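Long-range contacts in putative O-acetylhomoserine (Thiol)-lyase (Campylobacter jejuni, PDB 4OC9), which probably uses pyridoxal 5'-phosphate to catalyse the transfer of the aminocarboxypropyl group of O-acetylhomoserine to a thiol or sulfide: residues 27-32 against 274-279; 94-99 against 145-150; 316-321 against 341-346. All blocks are in the same frame, centred on the assembly; numbering follows the deposited sequence.

How the interactions relate
All three contacts are largely buried, but they lie far apart: their centres are 31 to 37 Å from one another and none touches another. Interaction 1 joins a loop near the N-terminus to the start of helix 276-309 and is touched by two further subunits; it meets without a hydrogen bond between its segments. Interaction 2 belongs to the seven-stranded sheet, where a loop packs on the first residues of strand 146-152, again without cross-bonds, and its G99-N145 end is exposed. Interaction 3, untouched by other chains, is true strand pairing at the border of the five-stranded sheet, with backbone and side-chain bonds. Helix 276-309 connects interactions 1 and 3 in sequence.

Interaction 1: 27-32 against 274-279; sequences IYQNTA and LAPQNA
Q29 and Q277 bring their side-chain amides into nearly the same orientation, the two planes only 18° apart. P276 CG lies over the Q29 amide, 4.2 Å from NE2, and the Q29 and P276 side chains cross at about a right angle. Beyond the oxygen end of the same amide, Q29 OE1 is 4.1 Å from Q277 CB. The Q277 amide meets hydrocarbon instead: its OE1 is 3.7 Å from I27 CD1 and 3.9 Å from I27 CG2, both carbons on the same side of its plane. This buried oxygen has no hydrogen-bond partner in the model. Residues 27-32 form an irregular run with consecutive inverse gamma turns centred on Y28 and Q29, and they pack on the first turn of helix 276-309, for which A275 is the N-cap. Through this contact the N-terminal part of the chain reaches that long helix where subunits of the tetramer meet. Y28 O lies against the P276 ring, 3.3 Å from P276 CG, and also accepts a hydrogen bond from N59 ND2. I27 CG2, anti to the backbone N (CG1 at chi1 -54°), rests 4.2 Å from P276 CB. Q29 NE2 donates to T213 O of the second subunit, and N30 OD1 accepts from S24 N of the third. N30 ND2 bonds A32 O at 2.7 Å, from above the carbonyl plane.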
ATOM      1  N   ILE D  27      -2.863  -8.114   3.972  1.00 13.45           N
ATOM      2  CA  ILE D  27      -1.673  -7.803   3.192  1.00 12.76           C
ATOM      3  C   ILE D  27      -0.464  -8.054   4.100  1.00 12.26           C
ATOM      4  O   ILE D  27      -0.196  -7.270   5.031  1.00 11.79           O
ATOM      5  CB  ILE D  27      -1.618  -6.347   2.729  1.00 11.81           C
ATOM      6  CG1 ILE D  27      -2.890  -5.972   1.979  1.00 11.61           C
ATOM      7  CG2 ILE D  27      -0.371  -6.145   1.891  1.00 11.28           C
ATOM      8  CD1 ILE D  27      -2.987  -4.486   1.644  1.00 11.21           C
ATOM      9  N   TYR D  28       0.246  -9.142   3.823  1.00 11.56           N
ATOM     10  CA  TYR D  28       1.425  -9.492   4.586  1.00 12.69           C
ATOM     11  C   TYR D  28       2.661  -8.731   4.053  1.00 12.81           C
ATOM     12  O   TYR D  28       3.506  -9.308   3.367  1.00 10.67           O
ATOM     13  CB  TYR D  28       1.642 -11.017   4.622  1.00 13.25           C
ATOM     14  CG  TYR D  28       0.553 -11.717   5.408  1.00 14.03           C
ATOM     15  CD1 TYR D  28       0.663 -11.871   6.797  1.00 13.90           C
ATOM     16  CD2 TYR D  28      -0.609 -12.202   4.787  1.00 14.78           C
ATOM     17  CE1 TYR D  28      -0.331 -12.487   7.536  1.00 13.89           C
ATOM     18  CE2 TYR D  28      -1.615 -12.817   5.528  1.00 14.33           C
ATOM     19  CZ  TYR D  28      -1.451 -12.963   6.903  1.00 14.88           C
ATOM     20  OH  TYR D  28      -2.412 -13.557   7.649  1.00 17.28           O
ATOM     21  N   GLN D  29       2.746  -7.436   4.397  1.00 12.38           N
ATOM     22  CA  GLN D  29       3.857  -6.563   3.982  1.00 12.30           C
ATOM     23  C   GLN D  29       4.924  -7.011   4.998  1.00 11.54           C
ATOM     24  O   GLN D  29       5.208  -6.356   6.023  1.00 10.71           O
ATOM     25  CB  GLN D  29       3.470  -5.085   4.109  1.00 13.30           C
ATOM     26  CG  GLN D  29       4.509  -4.165   3.508  1.00 12.74           C
ATOM     27  CD  GLN D  29       4.579  -4.348   2.019  1.00 12.85           C
ATOM     28  OE1 GLN D  29       3.601  -4.132   1.330  1.00 12.44           O
ATOM     29  NE2 GLN D  29       5.781  -4.651   1.501  1.00 13.25           N
ATOM     30  N   ASN D  30       5.539  -8.148   4.655  1.00 10.72           N
ATOM     31  CA  ASN D  30       6.499  -8.816   5.493  1.00  9.78           C
ATOM     32  C   ASN D  30       7.442  -9.766   4.739  1.00  9.90           C
ATOM     33  O   ASN D  30       7.040 -10.406   3.767  1.00  9.81           O
ATOM     34  CB  ASN D  30       5.627  -9.700   6.357  1.00  9.79           C
ATOM     35  CG  ASN D  30       6.403 -10.531   7.323  1.00 10.09           C
ATOM     36  OD1 ASN D  30       6.946 -10.043   8.321  1.00  9.29           O
ATOM     37  ND2 ASN D  30       6.369 -11.829   7.082  1.00 11.15           N
ATOM     38  N   THR D  31       8.676  -9.866   5.206  1.00 10.20           N
ATOM     39  CA  THR D  31       9.664 -10.723   4.549  1.00 10.95           C
ATOM     40  C   THR D  31       9.987 -11.988   5.276  1.00 10.75           C
ATOM     41  O   THR D  31      10.327 -12.980   4.629  1.00 11.29           O
ATOM     42  CB  THR D  31      10.998  -9.995   4.319  1.00 10.88           C
ATOM     43  OG1 THR D  31      11.476  -9.437   5.554  1.00 12.62           O
ATOM     44  CG2 THR D  31      10.807  -8.861   3.349  1.00 11.66           C
ATOM     45  N   ALA D  32       9.861 -11.979   6.610  1.00 10.59           N
ATOM     46  CA  ALA D  32      10.209 -13.180   7.387  1.00 10.01           C
ATOM     47  C   ALA D  32       9.141 -13.644   8.335  1.00  9.76           C
ATOM     48  O   ALA D  32       8.234 -12.913   8.680  1.00  9.22           O
ATOM     49  CB  ALA D  32      11.522 -12.975   8.113  1.00  9.87           C
ATOM     50  N   LEU D 274       7.056 -11.540  -6.347  1.00 12.32           N
ATOM     51  CA  LEU D 274       5.937 -10.631  -6.424  1.00 11.94           C
ATOM     52  C   LEU D 274       5.711  -9.978  -5.055  1.00 11.15           C
ATOM     53  O   LEU D 274       5.429 -10.666  -4.073  1.00 11.59           O
ATOM     54  CB  LEU D 274       4.658 -11.370  -6.854  1.00 12.49           C
ATOM     55  CG  LEU D 274       3.408 -10.476  -7.013  1.00 13.00           C
ATOM     56  CD1 LEU D 274       3.607  -9.427  -8.102  1.00 13.55           C
ATOM     57  CD2 LEU D 274       2.170 -11.295  -7.341  1.00 13.49           C
ATOM     58  N   ALA D 275       5.761  -8.656  -5.022  1.00 10.32           N
ATOM     59  CA  ALA D 275       5.514  -7.924  -3.794  1.00 10.63           C
ATOM     60  C   ALA D 275       4.070  -8.126  -3.289  1.00 10.02           C
ATOM     61  O   ALA D 275       3.125  -8.253  -4.070  1.00  9.78           O
ATOM     62  CB  ALA D 275       5.787  -6.456  -4.005  1.00 11.58           C
ATOM     63  N   PRO D 276       3.886  -8.147  -1.968  1.00  9.76           N
ATOM     64  CA  PRO D 276       2.593  -8.354  -1.301  1.00  9.32           C
ATOM     65  C   PRO D 276       1.489  -7.384  -1.681  1.00  9.81           C
ATOM     66  O   PRO D 276       0.305  -7.758  -1.799  1.00  9.31           O
ATOM     67  CB  PRO D 276       2.923  -8.182   0.177  1.00  9.37           C
ATOM     68  CG  PRO D 276       4.375  -8.385   0.299  1.00  9.61           C
ATOM     69  CD  PRO D 276       4.989  -7.985  -1.004  1.00  9.94           C
ATOM     70  N   GLN D 277       1.846  -6.130  -1.847  1.00 10.11           N
ATOM     71  CA  GLN D 277       0.840  -5.153  -2.191  1.00 11.57           C
ATOM     72  C   GLN D 277       0.306  -5.482  -3.599  1.00 10.17           C
ATOM     73  O   GLN D 277      -0.899  -5.381  -3.839  1.00  8.67           O
ATOM     74  CB  GLN D 277       1.451  -3.754  -2.155  1.00 12.64           C
ATOM     75  CG  GLN D 277       0.464  -2.630  -2.346  1.00 13.73           C
ATOM     76  CD  GLN D 277      -0.496  -2.479  -1.178  1.00 16.09           C
ATOM     77  OE1 GLN D 277      -0.169  -2.810  -0.034  1.00 17.68           O
ATOM     78  NE2 GLN D 277      -1.650  -1.900  -1.450  1.00 16.04           N
ATOM     79  N   ASN D 278       1.221  -5.799  -4.531  1.00  8.85           N
ATOM     80  CA  ASN D 278       0.812  -6.126  -5.904  1.00  8.63           C
ATOM     81  C   ASN D 278      -0.026  -7.380  -5.909  1.00  8.84           C
ATOM     82  O   ASN D 278      -1.095  -7.430  -6.569  1.00  9.66           O
ATOM     83  CB  ASN D 278       1.960  -6.244  -6.896  1.00  8.40           C
ATOM     84  CG  ASN D 278       2.554  -4.908  -7.282  1.00  8.51           C
ATOM     85  OD1 ASN D 278       2.584  -3.963  -6.518  1.00  8.01           O
ATOM     86  ND2 ASN D 278       3.057  -4.839  -8.515  1.00  9.69           N
ATOM     87  N   ALA D 279       0.392  -8.367  -5.111  1.00  8.21           N
ATOM     88  CA  ALA D 279      -0.343  -9.636  -5.030  1.00  8.11           C
ATOM     89  C   ALA D 279      -1.764  -9.384  -4.539  1.00  8.24           C
ATOM     90  O   ALA D 279      -2.734  -9.893  -5.112  1.00  8.19           O
ATOM     91  CB  ALA D 279       0.362 -10.615  -4.129  1.00  7.55           C
TER

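Interaction 2: 94-99 against 145-150; sequences NLASSG and NTKAIF
K147 and L95 carry most of this contact, which has no hydrogen bond between its segments. The carbonyl oxygen of L95 lies against the root of the lysine side chain, with L95 O 3.3 Å from K147 CB. K147 CG, set beside the backbone N by chi1 of -52°, is nearly as close, 3.4 Å from L95 O. The chain bends again at chi2; its far end leads away, and K147 NZ donates to R234 O. A96 adds its methyl to this aliphatic patch, A96 CB being 3.9 Å from K147 CB. On the other flank L95 reaches over the strand: its CB is 3.8 Å from K147 O, and its CD1 touches A148 CB, also at 3.8 Å. K147 O is itself bonded by the hydroxyl of Y235. The leucine continues onto V177 and I179 of the next strand and onto F258 of helix 257-270, which places it between sheet and helix. Residues 94-99 run from helix 84-93 into strand 101-105, the parallel neighbour of strand 146-152, and cover the start of the latter. Such a helix-to-strand connection, packed at the N-terminal ends of parallel strands, belongs to the seven-stranded alpha/beta domain of fold type I pyridoxal phosphate enzymes.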
ATOM      1  N   ASN D  94      12.651 -23.490 -16.514  1.00 15.74           N
ATOM      2  CA  ASN D  94      12.375 -24.585 -15.605  1.00 16.50           C
ATOM      3  C   ASN D  94      12.351 -25.875 -16.410  1.00 19.36           C
ATOM      4  O   ASN D  94      12.333 -26.971 -15.848  1.00 18.41           O
ATOM      5  CB  ASN D  94      11.014 -24.429 -14.935  1.00 17.16           C
ATOM      6  CG  ASN D  94      10.880 -25.288 -13.694  1.00 17.28           C
ATOM      7  OD1 ASN D  94      11.865 -25.518 -12.980  1.00 16.78           O
ATOM      8  ND2 ASN D  94       9.668 -25.660 -13.360  1.00 17.42           N
ATOM      9  N   LEU D  95      12.305 -25.722 -17.733  1.00 21.84           N
ATOM     10  CA  LEU D  95      12.257 -26.831 -18.681  1.00 22.61           C
ATOM     11  C   LEU D  95      13.501 -26.992 -19.551  1.00 22.19           C
ATOM     12  O   LEU D  95      13.900 -28.118 -19.835  1.00 21.41           O
ATOM     13  CB  LEU D  95      11.062 -26.642 -19.609  1.00 23.77           C
ATOM     14  CG  LEU D  95       9.685 -26.643 -18.943  1.00 24.73           C
ATOM     15  CD1 LEU D  95       8.601 -26.251 -19.927  1.00 23.67           C
ATOM     16  CD2 LEU D  95       9.402 -27.994 -18.305  1.00 25.66           C
ATOM     17  N   ALA D  96      14.111 -25.879 -19.949  1.00 20.68           N
ATOM     18  CA  ALA D  96      15.300 -25.915 -20.786  1.00 21.23           C
ATOM     19  C   ALA D  96      16.508 -25.272 -20.120  1.00 26.61           C
ATOM     20  O   ALA D  96      16.391 -24.295 -19.371  1.00 24.72           O
ATOM     21  CB  ALA D  96      15.027 -25.206 -22.092  1.00 19.45           C
ATOM     22  N   SER D  97      17.675 -25.842 -20.408  1.00 28.99           N
ATOM     23  CA  SER D  97      18.944 -25.357 -19.886  1.00 30.36           C
ATOM     24  C   SER D  97      19.913 -25.262 -21.063  1.00 30.21           C
ATOM     25  O   SER D  97      19.568 -25.629 -22.194  1.00 30.93           O
ATOM     26  CB  SER D  97      19.468 -26.250 -18.761  1.00 33.95           C
ATOM     27  OG  SER D  97      19.610 -27.581 -19.209  1.00 39.64           O
ATOM     28  N   SER D  98      21.113 -24.770 -20.807  1.00 26.73           N
ATOM     29  CA  SER D  98      22.098 -24.616 -21.858  1.00 30.06           C
ATOM     30  C   SER D  98      22.230 -25.881 -22.760  1.00 30.42           C
ATOM     31  O   SER D  98      22.357 -27.022 -22.285  1.00 32.65           O
ATOM     32  CB  SER D  98      23.451 -24.234 -21.255  1.00 30.40           C
ATOM     33  OG  SER D  98      24.360 -23.910 -22.282  1.00 36.47           O
ATOM     34  N   GLY D  99      22.206 -25.657 -24.066  1.00 27.72           N
ATOM     35  CA  GLY D  99      22.308 -26.730 -25.053  1.00 26.28           C
ATOM     36  C   GLY D  99      20.959 -27.234 -25.550  1.00 24.41           C
ATOM     37  O   GLY D  99      20.886 -28.004 -26.499  1.00 22.54           O
ATOM     38  N   ASN D 145      16.116 -32.515 -28.016  1.00 23.13           N
ATOM     39  CA  ASN D 145      16.582 -31.424 -27.153  1.00 23.29           C
ATOM     40  C   ASN D 145      15.532 -30.314 -26.960  1.00 23.47           C
ATOM     41  O   ASN D 145      15.743 -29.376 -26.181  1.00 26.99           O
ATOM     42  CB  ASN D 145      17.867 -30.827 -27.695  1.00 22.65           C
ATOM     43  CG  ASN D 145      19.016 -31.806 -27.661  1.00 25.93           C
ATOM     44  OD1 ASN D 145      19.125 -32.645 -26.749  1.00 25.55           O
ATOM     45  ND2 ASN D 145      19.911 -31.677 -28.631  1.00 25.72           N
ATOM     46  N   THR D 146      14.420 -30.433 -27.677  1.00 22.25           N
ATOM     47  CA  THR D 146      13.328 -29.483 -27.598  1.00 20.18           C
ATOM     48  C   THR D 146      12.630 -29.734 -26.273  1.00 19.66           C
ATOM     49  O   THR D 146      12.024 -30.798 -26.057  1.00 18.36           O
ATOM     50  CB  THR D 146      12.340 -29.650 -28.759  1.00 19.73           C
ATOM     51  OG1 THR D 146      13.019 -29.450 -30.007  1.00 19.85           O
ATOM     52  CG2 THR D 146      11.192 -28.626 -28.624  1.00 20.30           C
ATOM     53  N   LYS D 147      12.668 -28.741 -25.393  1.00 20.13           N
ATOM     54  CA  LYS D 147      12.043 -28.892 -24.060  1.00 23.08           C
ATOM     55  C   LYS D 147      10.684 -28.208 -23.825  1.00 23.03           C
ATOM     56  O   LYS D 147      10.027 -28.465 -22.814  1.00 21.80           O
ATOM     57  CB  LYS D 147      13.011 -28.357 -23.025  1.00 22.65           C
ATOM     58  CG  LYS D 147      14.391 -28.944 -23.148  1.00 23.39           C
ATOM     59  CD  LYS D 147      14.382 -30.457 -23.118  1.00 27.21           C
ATOM     60  CE  LYS D 147      15.806 -30.974 -23.056  1.00 33.03           C
ATOM     61  NZ  LYS D 147      15.787 -32.444 -23.173  1.00 37.09           N
ATOM     62  N   ALA D 148      10.281 -27.321 -24.734  1.00 22.20           N
ATOM     63  CA  ALA D 148       9.005 -26.634 -24.575  1.00 20.96           C
ATOM     64  C   ALA D 148       8.454 -26.105 -25.895  1.00 20.32           C
ATOM     65  O   ALA D 148       9.203 -25.809 -26.838  1.00 20.17           O
ATOM     66  CB  ALA D 148       9.138 -25.494 -23.579  1.00 21.87           C
ATOM     67  N   ILE D 149       7.130 -26.044 -25.943  1.00 20.11           N
ATOM     68  CA  ILE D 149       6.359 -25.552 -27.095  1.00 19.81           C
ATOM     69  C   ILE D 149       5.546 -24.379 -26.523  1.00 21.15           C
ATOM     70  O   ILE D 149       4.640 -24.589 -25.705  1.00 18.06           O
ATOM     71  CB  ILE D 149       5.476 -26.631 -27.689  1.00 19.47           C
ATOM     72  CG1 ILE D 149       6.370 -27.749 -28.272  1.00 20.41           C
ATOM     73  CG2 ILE D 149       4.623 -26.018 -28.771  1.00 20.03           C
ATOM     74  CD1 ILE D 149       5.632 -28.958 -28.809  1.00 21.12           C
ATOM     75  N   PHE D 150       5.924 -23.161 -26.933  1.00 19.57           N
ATOM     76  CA  PHE D 150       5.313 -21.950 -26.439  1.00 20.02           C
ATOM     77  C   PHE D 150       4.463 -21.208 -27.426  1.00 20.89           C
ATOM     78  O   PHE D 150       4.876 -20.997 -28.561  1.00 21.06           O
ATOM     79  CB  PHE D 150       6.414 -21.000 -25.981  1.00 20.98           C
ATOM     80  CG  PHE D 150       5.901 -19.774 -25.275  1.00 20.53           C
ATOM     81  CD1 PHE D 150       5.533 -18.646 -25.987  1.00 20.90           C
ATOM     82  CD2 PHE D 150       5.800 -19.753 -23.893  1.00 20.55           C
ATOM     83  CE1 PHE D 150       5.044 -17.536 -25.338  1.00 18.39           C
ATOM     84  CE2 PHE D 150       5.310 -18.634 -23.241  1.00 19.57           C
ATOM     85  CZ  PHE D 150       4.927 -17.529 -23.969  1.00 17.49           C
TER

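Interaction 3: 316-321 against 341-346; sequences VNYPTL and GLLSFE
V316 faces F345 in an antiparallel non-hydrogen-bonded pair, with the two CA atoms 4.3 Å apart. On that side of the sheet V316 CG2 packs 4.2 Å from F345 CB, while the phenyl ring leads away toward helix 276-309. N317 pairs with S344 as the adjoining hydrogen-bonded pair. N317 N donates to S344 O at 2.9 Å, almost straight at 171°, whereas the return bond from S344 N to N317 O is weak. Their side chains, on the face of the sheet opposite V316 and F345, make a third link: N317 ND2 donates to S344 OG at 3.2 Å, with the oxygen tilted 31° out of the amide plane. At Y318 regular pairing has ended and the ring takes over. L342 O lies in plane at its edge, 3.4 Å from Y318 CD1, and the L343 and Y318 side chains cross at about a right angle, with L343 CB 3.6 Å from Y318 CD1. P319 CD sits over one face of this ring, offset toward its rim, and the hydroxyl is bonded to S340 O. A type I turn from Y318 to L321 then carries the chain off, closed by L321 N to Y318 O at 3.1 Å. Strand 315-317 is an outermost strand, within this chain, of the mixed sheet of the C-terminal domain of this fold type I enzyme, backed by helix 276-309.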
ATOM      1  N   VAL D 316      -9.874  -4.929 -40.309  1.00 17.21           N
ATOM      2  CA  VAL D 316     -10.043  -5.066 -38.898  1.00 15.53           C
ATOM      3  C   VAL D 316      -9.780  -6.474 -38.447  1.00 14.00           C
ATOM      4  O   VAL D 316     -10.324  -7.407 -38.988  1.00 13.77           O
ATOM      5  CB  VAL D 316     -11.485  -4.710 -38.451  1.00 16.21           C
ATOM      6  CG1 VAL D 316     -11.648  -4.886 -36.934  1.00 16.36           C
ATOM      7  CG2 VAL D 316     -11.828  -3.273 -38.833  1.00 17.66           C
ATOM      8  N   ASN D 317      -9.019  -6.611 -37.369  1.00 15.11           N
ATOM      9  CA  ASN D 317      -8.700  -7.927 -36.801  1.00 15.58           C
ATOM     10  C   ASN D 317      -9.374  -8.172 -35.484  1.00 14.73           C
ATOM     11  O   ASN D 317      -8.924  -7.640 -34.457  1.00 19.59           O
ATOM     12  CB  ASN D 317      -7.258  -8.100 -36.491  1.00 16.99           C
ATOM     13  CG  ASN D 317      -6.421  -8.407 -37.662  1.00 19.47           C
ATOM     14  OD1 ASN D 317      -6.882  -8.862 -38.712  1.00 25.02           O
ATOM     15  ND2 ASN D 317      -5.145  -8.310 -37.439  1.00 21.95           N
ATOM     16  N   TYR D 318     -10.461  -8.922 -35.494  1.00 12.98           N
ATOM     17  CA  TYR D 318     -11.177  -9.242 -34.251  1.00 13.09           C
ATOM     18  C   TYR D 318     -11.959 -10.534 -34.559  1.00 13.98           C
ATOM     19  O   TYR D 318     -12.671 -10.617 -35.529  1.00 13.90           O
ATOM     20  CB  TYR D 318     -12.014  -8.064 -33.728  1.00 11.75           C
ATOM     21  CG  TYR D 318     -12.524  -8.265 -32.343  1.00 10.51           C
ATOM     22  CD1 TYR D 318     -11.688  -8.115 -31.252  1.00  9.69           C
ATOM     23  CD2 TYR D 318     -13.852  -8.539 -32.108  1.00 10.63           C
ATOM     24  CE1 TYR D 318     -12.153  -8.289 -29.969  1.00  8.93           C
ATOM     25  CE2 TYR D 318     -14.332  -8.722 -30.824  1.00  9.99           C
ATOM     26  CZ  TYR D 318     -13.468  -8.596 -29.750  1.00  9.47           C
ATOM     27  OH  TYR D 318     -13.976  -8.780 -28.462  1.00  8.38           O
ATOM     28  N   PRO D 319     -11.818 -11.548 -33.716  1.00 16.79           N
ATOM     29  CA  PRO D 319     -12.436 -12.849 -33.942  1.00 15.77           C
ATOM     30  C   PRO D 319     -13.947 -12.966 -34.077  1.00 15.01           C
ATOM     31  O   PRO D 319     -14.402 -13.921 -34.671  1.00 13.44           O
ATOM     32  CB  PRO D 319     -11.956 -13.671 -32.727  1.00 17.24           C
ATOM     33  CG  PRO D 319     -10.871 -12.876 -32.095  1.00 17.16           C
ATOM     34  CD  PRO D 319     -11.252 -11.458 -32.355  1.00 16.62           C
ATOM     35  N   THR D 320     -14.715 -12.014 -33.554  1.00 15.05           N
ATOM     36  CA  THR D 320     -16.147 -12.095 -33.665  1.00 13.27           C
ATOM     37  C   THR D 320     -16.601 -11.757 -35.092  1.00 14.65           C
ATOM     38  O   THR D 320     -17.744 -12.052 -35.460  1.00 12.41           O
ATOM     39  CB  THR D 320     -16.864 -11.149 -32.697  1.00 13.69           C
ATOM     40  OG1 THR D 320     -16.570  -9.790 -33.041  1.00 13.38           O
ATOM     41  CG2 THR D 320     -16.486 -11.435 -31.295  1.00 13.97           C
ATOM     42  N   LEU D 321     -15.740 -11.113 -35.886  1.00 14.39           N
ATOM     43  CA  LEU D 321     -16.095 -10.768 -37.256  1.00 15.11           C
ATOM     44  C   LEU D 321     -16.102 -12.060 -38.097  1.00 17.63           C
ATOM     45  O   LEU D 321     -15.081 -12.728 -38.218  1.00 19.80           O
ATOM     46  CB  LEU D 321     -15.127  -9.735 -37.823  1.00 14.46           C
ATOM     47  CG  LEU D 321     -15.138  -8.355 -37.174  1.00 13.41           C
ATOM     48  CD1 LEU D 321     -14.030  -7.458 -37.718  1.00 14.09           C
ATOM     49  CD2 LEU D 321     -16.477  -7.696 -37.354  1.00 12.71           C
ATOM     50  N   GLY D 341     -10.826  -7.796 -25.004  1.00 14.39           N
ATOM     51  CA  GLY D 341     -10.736  -6.395 -25.436  1.00 13.82           C
ATOM     52  C   GLY D 341      -9.625  -5.897 -26.294  1.00 14.09           C
ATOM     53  O   GLY D 341      -9.437  -4.694 -26.410  1.00 14.56           O
ATOM     54  N   LEU D 342      -8.873  -6.805 -26.895  1.00 14.34           N
ATOM     55  CA  LEU D 342      -7.785  -6.385 -27.754  1.00 14.92           C
ATOM     56  C   LEU D 342      -8.175  -6.534 -29.212  1.00 15.52           C
ATOM     57  O   LEU D 342      -8.815  -7.512 -29.597  1.00 15.12           O
ATOM     58  CB  LEU D 342      -6.580  -7.271 -27.543  1.00 16.76           C
ATOM     59  CG  LEU D 342      -5.321  -6.760 -28.225  1.00 18.17           C
ATOM     60  CD1 LEU D 342      -4.901  -5.458 -27.519  1.00 19.01           C
ATOM     61  CD2 LEU D 342      -4.223  -7.777 -28.095  1.00 19.12           C
ATOM     62  N   LEU D 343      -7.847  -5.547 -30.026  1.00 16.47           N
ATOM     63  CA  LEU D 343      -8.148  -5.660 -31.450  1.00 15.98           C
ATOM     64  C   LEU D 343      -7.148  -4.785 -32.204  1.00 17.62           C
ATOM     65  O   LEU D 343      -6.462  -3.963 -31.584  1.00 14.83           O
ATOM     66  CB  LEU D 343      -9.550  -5.232 -31.771  1.00 16.56           C
ATOM     67  CG  LEU D 343      -9.988  -3.774 -31.696  1.00 15.71           C
ATOM     68  CD1 LEU D 343      -9.343  -2.955 -32.796  1.00 14.93           C
ATOM     69  CD2 LEU D 343     -11.484  -3.691 -31.930  1.00 15.06           C
ATOM     70  N   SER D 344      -7.023  -4.988 -33.518  1.00 16.67           N
ATOM     71  CA  SER D 344      -6.140  -4.142 -34.283  1.00 17.57           C
ATOM     72  C   SER D 344      -6.836  -3.828 -35.581  1.00 17.10           C
ATOM     73  O   SER D 344      -7.818  -4.448 -35.946  1.00 17.56           O
ATOM     74  CB  SER D 344      -4.774  -4.755 -34.547  1.00 18.34           C
ATOM     75  OG  SER D 344      -4.884  -5.849 -35.401  1.00 19.90           O
ATOM     76  N   PHE D 345      -6.392  -2.767 -36.238  1.00 19.49           N
ATOM     77  CA  PHE D 345      -6.983  -2.393 -37.517  1.00 18.55           C
ATOM     78  C   PHE D 345      -5.949  -1.668 -38.371  1.00 18.94           C
ATOM     79  O   PHE D 345      -4.949  -1.165 -37.858  1.00 18.63           O
ATOM     80  CB  PHE D 345      -8.260  -1.526 -37.366  1.00 16.99           C
ATOM     81  CG  PHE D 345      -8.038  -0.162 -36.790  1.00 15.88           C
ATOM     82  CD1 PHE D 345      -7.749   0.903 -37.618  1.00 15.97           C
ATOM     83  CD2 PHE D 345      -8.127   0.058 -35.438  1.00 14.35           C
ATOM     84  CE1 PHE D 345      -7.556   2.167 -37.091  1.00 16.26           C
ATOM     85  CE2 PHE D 345      -7.924   1.308 -34.904  1.00 14.28           C
ATOM     86  CZ  PHE D 345      -7.651   2.369 -35.731  1.00 15.40           C
ATOM     87  N   GLU D 346      -6.240  -1.600 -39.663  1.00 19.55           N
ATOM     88  CA  GLU D 346      -5.393  -0.941 -40.629  1.00 20.31           C
ATOM     89  C   GLU D 346      -5.940   0.424 -40.994  1.00 20.92           C
ATOM     90  O   GLU D 346      -7.106   0.559 -41.362  1.00 21.31           O
ATOM     91  CB  GLU D 346      -5.294  -1.787 -41.923  1.00 21.32           C
ATOM     92  CG  GLU D 346      -4.713  -3.171 -41.704  1.00 22.69           C
ATOM     93  CD  GLU D 346      -3.286  -3.112 -41.206  1.00 26.97           C
ATOM     94  OE1 GLU D 346      -2.502  -2.332 -41.795  1.00 31.89           O
ATOM     95  OE2 GLU D 346      -2.940  -3.864 -40.267  1.00 27.53           O
TER